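Putative leucoanthocyanidin reductase 1 (Vitis vinifera, PDB 3I5M) probably catalyses the NADPH-dependent reduction of leucoanthocyanidins to catechin-type flavan-3-ols in grapevine. Local coordinates at residues 14-19 with 87-92; 190-195 with 227-232. All coordinates share one frame; numbering follows the deposited sequence. Where two conformers were deposited one is given.

Contact 1 (14-19 with 87-92); sequences LIAGAT and VVSTVG
The flat groups that Leu14, Ala16 and Gly17 bring against Val88 and Thr90 are peptide units, with no aromatic ring among them. Leu14 O receives Val88 N at 2.7 Å. Val88 O takes Ala16 N, 2.9 Å away, and Ile15 CA adds a C-H contact to the same oxygen. Ile15 and Val88 stand side by side over one face of the sheet, CG1 of Ile15 lying 4.1 Å from CB of Val88. The other face carries Leu14, Val87, Ala16 and Ser89; Val87 reaches helix 99-109 there, and Ser89 OG bonds Gln99.

These are the central strand 13-16 of a Rossmann fold and its neighbour 86-89, parallel and 4.7 Å apart at closest axis approach, in the 3-2-1-4-5 strand order of dinucleotide-binding domains. The chains stay close at Gly17, 4.5 Å from its CA to Val91 CA, and part from Ala18 on. Gly17 opens the GxxGxxG loop, its backbone turned by a positive phi of 77°. Gly17 and Thr19 both bind NADPH.

Thr90 closes against this turn. Its N donates to Ala16 O. A chi1 of 54° places OG1 between its own N and carbonyl carbon, facing the glycine turn, where Ala16 O at 2.5 Å and Gly17 O at 2.7 Å both lie close to the hydroxyl. Beside it, a water donates to both Gly17 O and Thr90 O, adding a second bridge between the cofactor loop and the end of strand 86-89.

Contact 2 (190-195 with 227-232); sequences NVKAYF and CLNINE
Cys227 lies against the ring of Tyr194 in the close-packed part of this contact. Its SG sits over one ring face, 4.1 Å from the centroid and 28° off the normal, as a sulfur-aromatic contact, while its CB lies 3.5 Å from CE2. Chi1 of -173° swings the Cys227 thiol away from its own backbone N and over the CE2 and CZ side of the ring. On the other sheet face, the Phe195 ring crosses Leu228 at about a right angle: its CE2 touches Leu228 CB, and Leu228 O sits near the ring plane at the edge. Ala193 and Phe195 pack further on Phe277 of helix 266-277.

Between these layers runs a short antiparallel ladder, in which Ala193 and Leu228 form a hydrogen-bonded pair, 2.7 Å from Ala193 N to Leu228 O and 2.9 Å from Leu228 N to Ala193 O. Strand 227-228 is an outermost strand of a small three-stranded mixed sheet and is followed, through the N-cap Asn229, by helix 230-241, which begins with a capping box: Glu232 N donates to Asn229 OD1, and Asn229 N to Glu232 OE1 at 2.8 Å.

Toward the solvent side the contact is made by long polar chains. Lys192 bends at chi2 (-86°) and runs past the Cys227 carbonyl, so that NZ forms a salt bridge with Glu232 OE1 at 2.8 Å, a weak bond to OE2, and another bond to Cys227 O. Glu232 OE1 is thus gripped twice, by the lysine on its syn lone pair and by Asn229 N from the anti side, which should hold the carboxylate in place. Asn190 is looser: it is exposed and was modelled in two conformers, and a water that donates to Asn190 O and weakly accepts from Asn229 ND2 links the two.

From the N terminus, the chain lays down strand 13-16, passes through helices 21-32, 48-59 and 72-82 with strands 37-41 and 63-66 between them, and comes back beside its start as strand 86-89; contact 1 closes that loop of 67 residues. Only much later does contact 2 open, with 190-195, and it closes after helix 198-208 and strand 217-220 have been made. The two are therefore in series, neither nested nor crossed. Contact 1 joins the middle of the five-stranded parallel sheet, contact 2 the small mixed sheet to helix 230-241. Their centres lie 29 Å apart, on opposite sides of the chain's centre.

Contact 1 (14-19 with 87-92)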
ATOM      1  N   LEU A  14       6.744  11.194 -11.072  1.00 11.25           N
ATOM      2  CA  LEU A  14       5.302  11.335 -11.226  1.00 10.56           C
ATOM      3  C   LEU A  14       4.564  10.401 -10.277  1.00 10.50           C
ATOM      4  O   LEU A  14       4.894   9.212 -10.151  1.00 10.03           O
ATOM      5  CB  LEU A  14       4.856  11.086 -12.668  1.00 10.26           C
ATOM      6  CG  LEU A  14       3.395  11.430 -12.983  1.00  9.66           C
ATOM      7  CD1 LEU A  14       3.111  12.925 -12.808  1.00  9.67           C
ATOM      8  CD2 LEU A  14       3.011  10.982 -14.373  1.00  8.64           C
ATOM      9  N   ILE A  15       3.559  10.961  -9.614  1.00 10.52           N
ATOM     10  CA  ILE A  15       2.721  10.209  -8.696  1.00 10.85           C
ATOM     11  C   ILE A  15       1.267  10.345  -9.075  1.00 11.35           C
ATOM     12  O   ILE A  15       0.730  11.455  -9.179  1.00 11.20           O
ATOM     13  CB  ILE A  15       2.929  10.665  -7.254  1.00 10.71           C
ATOM     14  CG1 ILE A  15       4.380  10.385  -6.851  1.00 10.99           C
ATOM     15  CG2 ILE A  15       1.978   9.941  -6.317  1.00 10.81           C
ATOM     16  CD1 ILE A  15       4.793  10.969  -5.528  1.00 11.07           C
ATOM     17  N   ALA A  16       0.640   9.197  -9.301  1.00 12.31           N
ATOM     18  CA  ALA A  16      -0.808   9.116  -9.505  1.00 12.93           C
ATOM     19  C   ALA A  16      -1.463   8.596  -8.237  1.00 13.76           C
ATOM     20  O   ALA A  16      -0.912   7.704  -7.562  1.00 14.08           O
ATOM     21  CB  ALA A  16      -1.123   8.201 -10.647  1.00 12.55           C
ATOM     22  N   GLY A  17      -2.638   9.148  -7.921  1.00 14.52           N
ATOM     23  CA  GLY A  17      -3.435   8.715  -6.771  1.00 15.06           C
ATOM     24  C   GLY A  17      -2.873   9.264  -5.472  1.00 15.74           C
ATOM     25  O   GLY A  17      -2.957   8.621  -4.416  1.00 15.94           O
ATOM     26  N   ALA A  18      -2.295  10.456  -5.559  1.00 16.06           N
ATOM     27  CA  ALA A  18      -1.692  11.120  -4.411  1.00 16.49           C
ATOM     28  C   ALA A  18      -2.696  11.771  -3.467  1.00 16.64           C
ATOM     29  O   ALA A  18      -2.281  12.336  -2.452  1.00 16.84           O
ATOM     30  CB  ALA A  18      -0.682  12.154  -4.871  1.00 16.75           C
ATOM     31  N   THR A  19      -3.993  11.724  -3.807  1.00 16.68           N
ATOM     32  CA  THR A  19      -5.065  12.158  -2.884  1.00 16.35           C
ATOM     33  C   THR A  19      -5.619  10.947  -2.145  1.00 16.11           C
ATOM     34  O   THR A  19      -6.429  11.084  -1.220  1.00 15.72           O
ATOM     35  CB  THR A  19      -6.234  12.977  -3.574  1.00 16.44           C
ATOM     36  OG1 THR A  19      -7.045  12.137  -4.412  1.00 16.62           O
ATOM     37  CG2 THR A  19      -5.700  14.120  -4.395  1.00 17.06           C
ATOM     38  N   VAL A  87       7.729   6.663 -12.086  1.00 10.40           N
ATOM     39  CA  VAL A  87       6.292   6.716 -11.993  1.00  9.79           C
ATOM     40  C   VAL A  87       5.820   5.876 -10.812  1.00 10.17           C
ATOM     41  O   VAL A  87       6.039   4.663 -10.764  1.00 10.05           O
ATOM     42  CB  VAL A  87       5.626   6.232 -13.301  1.00  9.73           C
ATOM     43  CG1 VAL A  87       4.088   6.368 -13.214  1.00  9.19           C
ATOM     44  CG2 VAL A  87       6.173   7.003 -14.501  1.00  8.77           C
ATOM     45  N   VAL A  88       5.161   6.526  -9.857  1.00 10.64           N
ATOM     46  CA  VAL A  88       4.542   5.804  -8.750  1.00 10.72           C
ATOM     47  C   VAL A  88       3.059   5.942  -8.852  1.00 10.77           C
ATOM     48  O   VAL A  88       2.523   7.054  -8.792  1.00 11.44           O
ATOM     49  CB  VAL A  88       4.973   6.321  -7.371  1.00 10.63           C
ATOM     50  CG1 VAL A  88       4.473   5.374  -6.298  1.00 10.80           C
ATOM     51  CG2 VAL A  88       6.473   6.400  -7.286  1.00 10.48           C
ATOM     52  N   SER A  89       2.399   4.811  -9.015  1.00 10.61           N
ATOM     53  CA  SER A  89       0.952   4.788  -9.058  1.00 10.76           C
ATOM     54  C   SER A  89       0.412   4.274  -7.736  1.00 11.01           C
ATOM     55  O   SER A  89       0.874   3.234  -7.228  1.00 11.32           O
ATOM     56  CB  SER A  89       0.472   3.876 -10.154  1.00 10.49           C
ATOM     57  OG  SER A  89      -0.928   3.769 -10.035  1.00 12.93           O
ATOM     58  N   THR A  90      -0.561   4.988  -7.172  1.00 10.77           N
ATOM     59  CA  THR A  90      -1.077   4.622  -5.859  1.00 10.62           C
ATOM     60  C   THR A  90      -2.586   4.512  -5.865  1.00 10.71           C
ATOM     61  O   THR A  90      -3.218   4.491  -4.784  1.00 10.19           O
ATOM     62  CB  THR A  90      -0.633   5.622  -4.754  1.00 10.78           C
ATOM     63  OG1 THR A  90      -0.996   6.945  -5.135  1.00 10.29           O
ATOM     64  CG2 THR A  90       0.870   5.561  -4.527  1.00  9.84           C
ATOM     65  N   VAL A  91      -3.141   4.420  -7.083  1.00 10.52           N
ATOM     66  CA  VAL A  91      -4.595   4.406  -7.308  1.00 10.38           C
ATOM     67  C   VAL A  91      -5.306   3.286  -6.551  1.00 10.41           C
ATOM     68  O   VAL A  91      -4.755   2.206  -6.347  1.00 10.18           O
ATOM     69  CB  VAL A  91      -4.979   4.329  -8.830  1.00 10.52           C
ATOM     70  CG1 VAL A  91      -4.404   5.491  -9.600  1.00  9.01           C
ATOM     71  CG2 VAL A  91      -4.559   2.979  -9.465  1.00 10.64           C
ATOM     72  N   GLY A  92      -6.540   3.564  -6.154  1.00 10.98           N
ATOM     73  CA  GLY A  92      -7.372   2.639  -5.391  1.00 11.64           C
ATOM     74  C   GLY A  92      -7.745   1.378  -6.142  1.00 12.45           C
ATOM     75  O   GLY A  92      -7.512   1.258  -7.346  1.00 12.36           O
TER
HETATM   76  O   HOH W   1      -3.737   6.203  -2.594  1.00  3.99           O

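Contact 2 (190-195 with 227-232)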
ATOM      1  N   ASN A 190      -3.859 -16.517  17.076  1.00 12.46           N
ATOM      2  CA  ASN A 190      -2.408 -16.818  17.181  0.50 12.16           C
ATOM      3  C   ASN A 190      -1.707 -16.852  15.802  1.00 11.74           C
ATOM      4  O   ASN A 190      -0.726 -17.571  15.594  1.00 11.22           O
ATOM      5  CB  ASN A 190      -2.164 -18.111  17.980  0.50 12.04           C
ATOM      6  CG  ASN A 190      -0.719 -18.272  18.429  0.50 12.55           C
ATOM      7  OD1 ASN A 190      -0.109 -17.347  18.952  0.50 14.08           O
ATOM      8  ND2 ASN A 190      -0.173 -19.464  18.240  0.50 14.46           N
ATOM      9  N   VAL A 191      -2.210 -16.040  14.868  1.00 11.40           N
ATOM     10  CA  VAL A 191      -1.646 -15.955  13.529  1.00 11.19           C
ATOM     11  C   VAL A 191      -1.036 -14.578  13.279  1.00 11.41           C
ATOM     12  O   VAL A 191      -1.763 -13.598  13.309  1.00 11.67           O
ATOM     13  CB  VAL A 191      -2.700 -16.258  12.449  1.00 11.01           C
ATOM     14  CG1 VAL A 191      -2.100 -16.061  11.076  1.00  9.33           C
ATOM     15  CG2 VAL A 191      -3.224 -17.670  12.593  1.00  9.71           C
ATOM     16  N   LYS A 192       0.282 -14.527  13.021  1.00 11.36           N
ATOM     17  CA  LYS A 192       1.076 -13.263  12.942  1.00 11.35           C
ATOM     18  C   LYS A 192       0.851 -12.392  11.693  1.00 11.71           C
ATOM     19  O   LYS A 192       0.632 -12.897  10.578  1.00 11.73           O
ATOM     20  CB  LYS A 192       2.602 -13.534  13.052  1.00 11.03           C
ATOM     21  CG  LYS A 192       3.100 -14.177  14.363  1.00 10.46           C
ATOM     22  CD  LYS A 192       3.361 -13.142  15.390  1.00 10.62           C
ATOM     23  CE  LYS A 192       4.133 -13.704  16.552  1.00 11.34           C
ATOM     24  NZ  LYS A 192       4.376 -12.608  17.519  1.00 11.24           N
ATOM     25  N   ALA A 193       0.963 -11.077  11.874  1.00 11.87           N
ATOM     26  CA  ALA A 193       0.947 -10.156  10.751  1.00 11.90           C
ATOM     27  C   ALA A 193       2.028  -9.099  10.933  1.00 11.88           C
ATOM     28  O   ALA A 193       2.555  -8.947  12.048  1.00 11.75           O
ATOM     29  CB  ALA A 193      -0.444  -9.514  10.618  1.00 12.33           C
ATOM     30  N   TYR A 194       2.362  -8.381   9.847  1.00 11.52           N
ATOM     31  CA  TYR A 194       3.244  -7.212   9.934  1.00 11.87           C
ATOM     32  C   TYR A 194       2.478  -5.882   9.795  1.00 12.84           C
ATOM     33  O   TYR A 194       1.687  -5.691   8.858  1.00 13.01           O
ATOM     34  CB  TYR A 194       4.371  -7.280   8.912  1.00 11.54           C
ATOM     35  CG  TYR A 194       5.371  -8.400   9.120  1.00 10.47           C
ATOM     36  CD1 TYR A 194       5.276  -9.587   8.394  1.00  9.38           C
ATOM     37  CD2 TYR A 194       6.427  -8.266  10.011  1.00  9.67           C
ATOM     38  CE1 TYR A 194       6.195 -10.621   8.566  1.00  8.83           C
ATOM     39  CE2 TYR A 194       7.362  -9.308  10.185  1.00  9.55           C
ATOM     40  CZ  TYR A 194       7.232 -10.480   9.459  1.00  9.30           C
ATOM     41  OH  TYR A 194       8.141 -11.517   9.618  1.00  9.66           O
ATOM     42  N   PHE A 195       2.715  -4.975  10.743  1.00 13.39           N
ATOM     43  CA  PHE A 195       2.044  -3.679  10.790  1.00 14.37           C
ATOM     44  C   PHE A 195       3.065  -2.550  10.606  1.00 15.73           C
ATOM     45  O   PHE A 195       4.086  -2.511  11.290  1.00 16.49           O
ATOM     46  CB  PHE A 195       1.317  -3.491  12.126  1.00 13.92           C
ATOM     47  CG  PHE A 195       0.232  -4.495  12.370  1.00 13.06           C
ATOM     48  CD1 PHE A 195      -1.067  -4.251  11.926  1.00 10.86           C
ATOM     49  CD2 PHE A 195       0.514  -5.702  13.023  1.00 12.28           C
ATOM     50  CE1 PHE A 195      -2.070  -5.187  12.131  1.00 11.88           C
ATOM     51  CE2 PHE A 195      -0.486  -6.648  13.234  1.00 13.12           C
ATOM     52  CZ  PHE A 195      -1.791  -6.389  12.793  1.00 11.67           C
ATOM     53  N   CYS A 227       5.886  -7.365  14.251  1.00 17.12           N
ATOM     54  CA  CYS A 227       5.295  -8.668  13.927  1.00 16.73           C
ATOM     55  C   CYS A 227       4.391  -9.236  15.064  1.00 16.32           C
ATOM     56  O   CYS A 227       4.870  -9.784  16.067  1.00 16.13           O
ATOM     57  CB  CYS A 227       6.407  -9.642  13.553  1.00 16.78           C
ATOM     58  SG  CYS A 227       5.818 -11.211  12.941  1.00 17.63           S
ATOM     59  N   LEU A 228       3.080  -9.096  14.892  1.00 15.46           N
ATOM     60  CA  LEU A 228       2.121  -9.348  15.967  1.00 14.94           C
ATOM     61  C   LEU A 228       0.907 -10.175  15.533  1.00 14.37           C
ATOM     62  O   LEU A 228       0.508 -10.138  14.366  1.00 15.12           O
ATOM     63  CB  LEU A 228       1.617  -8.015  16.513  1.00 14.87           C
ATOM     64  CG  LEU A 228       2.589  -7.049  17.197  1.00 16.20           C
ATOM     65  CD1 LEU A 228       1.902  -5.719  17.400  1.00 16.85           C
ATOM     66  CD2 LEU A 228       3.114  -7.576  18.550  1.00 16.47           C
ATOM     67  N   ASN A 229       0.317 -10.924  16.462  1.00 13.39           N
ATOM     68  CA  ASN A 229      -1.016 -11.475  16.227  1.00 12.57           C
ATOM     69  C   ASN A 229      -2.065 -10.578  16.901  1.00 12.03           C
ATOM     70  O   ASN A 229      -1.689  -9.661  17.627  1.00 11.45           O
ATOM     71  CB  ASN A 229      -1.116 -12.965  16.609  1.00 12.59           C
ATOM     72  CG  ASN A 229      -0.553 -13.282  17.999  1.00 12.55           C
ATOM     73  OD1 ASN A 229      -0.738 -12.532  18.949  1.00 12.13           O
ATOM     74  ND2 ASN A 229       0.122 -14.414  18.111  1.00 11.51           N
ATOM     75  N   ILE A 230      -3.354 -10.796  16.629  1.00 11.47           N
ATOM     76  CA  ILE A 230      -4.403  -9.946  17.214  1.00 11.48           C
ATOM     77  C   ILE A 230      -4.493  -9.941  18.735  1.00 11.32           C
ATOM     78  O   ILE A 230      -4.883  -8.922  19.318  1.00 10.90           O
ATOM     79  CB  ILE A 230      -5.808 -10.207  16.652  1.00 11.64           C
ATOM     80  CG1 ILE A 230      -5.869 -11.532  15.899  1.00 13.04           C
ATOM     81  CG2 ILE A 230      -6.238  -9.066  15.741  1.00 13.00           C
ATOM     82  N   ASN A 231      -4.149 -11.050  19.392  1.00 11.28           N
ATOM     83  CA  ASN A 231      -4.127 -11.037  20.855  1.00 11.52           C
ATOM     84  C   ASN A 231      -3.067 -10.063  21.332  1.00 11.67           C
ATOM     85  O   ASN A 231      -3.322  -9.257  22.225  1.00 11.92           O
ATOM     86  CB  ASN A 231      -3.877 -12.421  21.465  1.00 11.72           C
ATOM     87  CG  ASN A 231      -5.077 -13.347  21.348  1.00 12.65           C
ATOM     88  OD1 ASN A 231      -6.225 -12.951  21.575  1.00 11.71           O
ATOM     89  ND2 ASN A 231      -4.809 -14.600  20.990  1.00 14.99           N
ATOM     90  N   GLU A 232      -1.891 -10.128  20.709  1.00 11.55           N
ATOM     91  CA  GLU A 232      -0.770  -9.294  21.074  1.00 11.64           C
ATOM     92  C   GLU A 232      -1.164  -7.866  20.809  1.00 11.21           C
ATOM     93  O   GLU A 232      -0.899  -6.975  21.607  1.00 11.11           O
ATOM     94  CB  GLU A 232       0.479  -9.686  20.271  1.00 12.35           C
ATOM     95  CG  GLU A 232       1.206 -10.950  20.804  1.00 14.84           C
ATOM     96  CD  GLU A 232       2.147 -11.640  19.778  1.00 18.67           C
ATOM     97  OE1 GLU A 232       2.111 -11.308  18.566  1.00 18.82           O
ATOM     98  OE2 GLU A 232       2.927 -12.537  20.195  1.00 19.43           O
TER
HETATM   99  O   HOH W   2       1.773 -16.726  17.075  1.00 19.25           O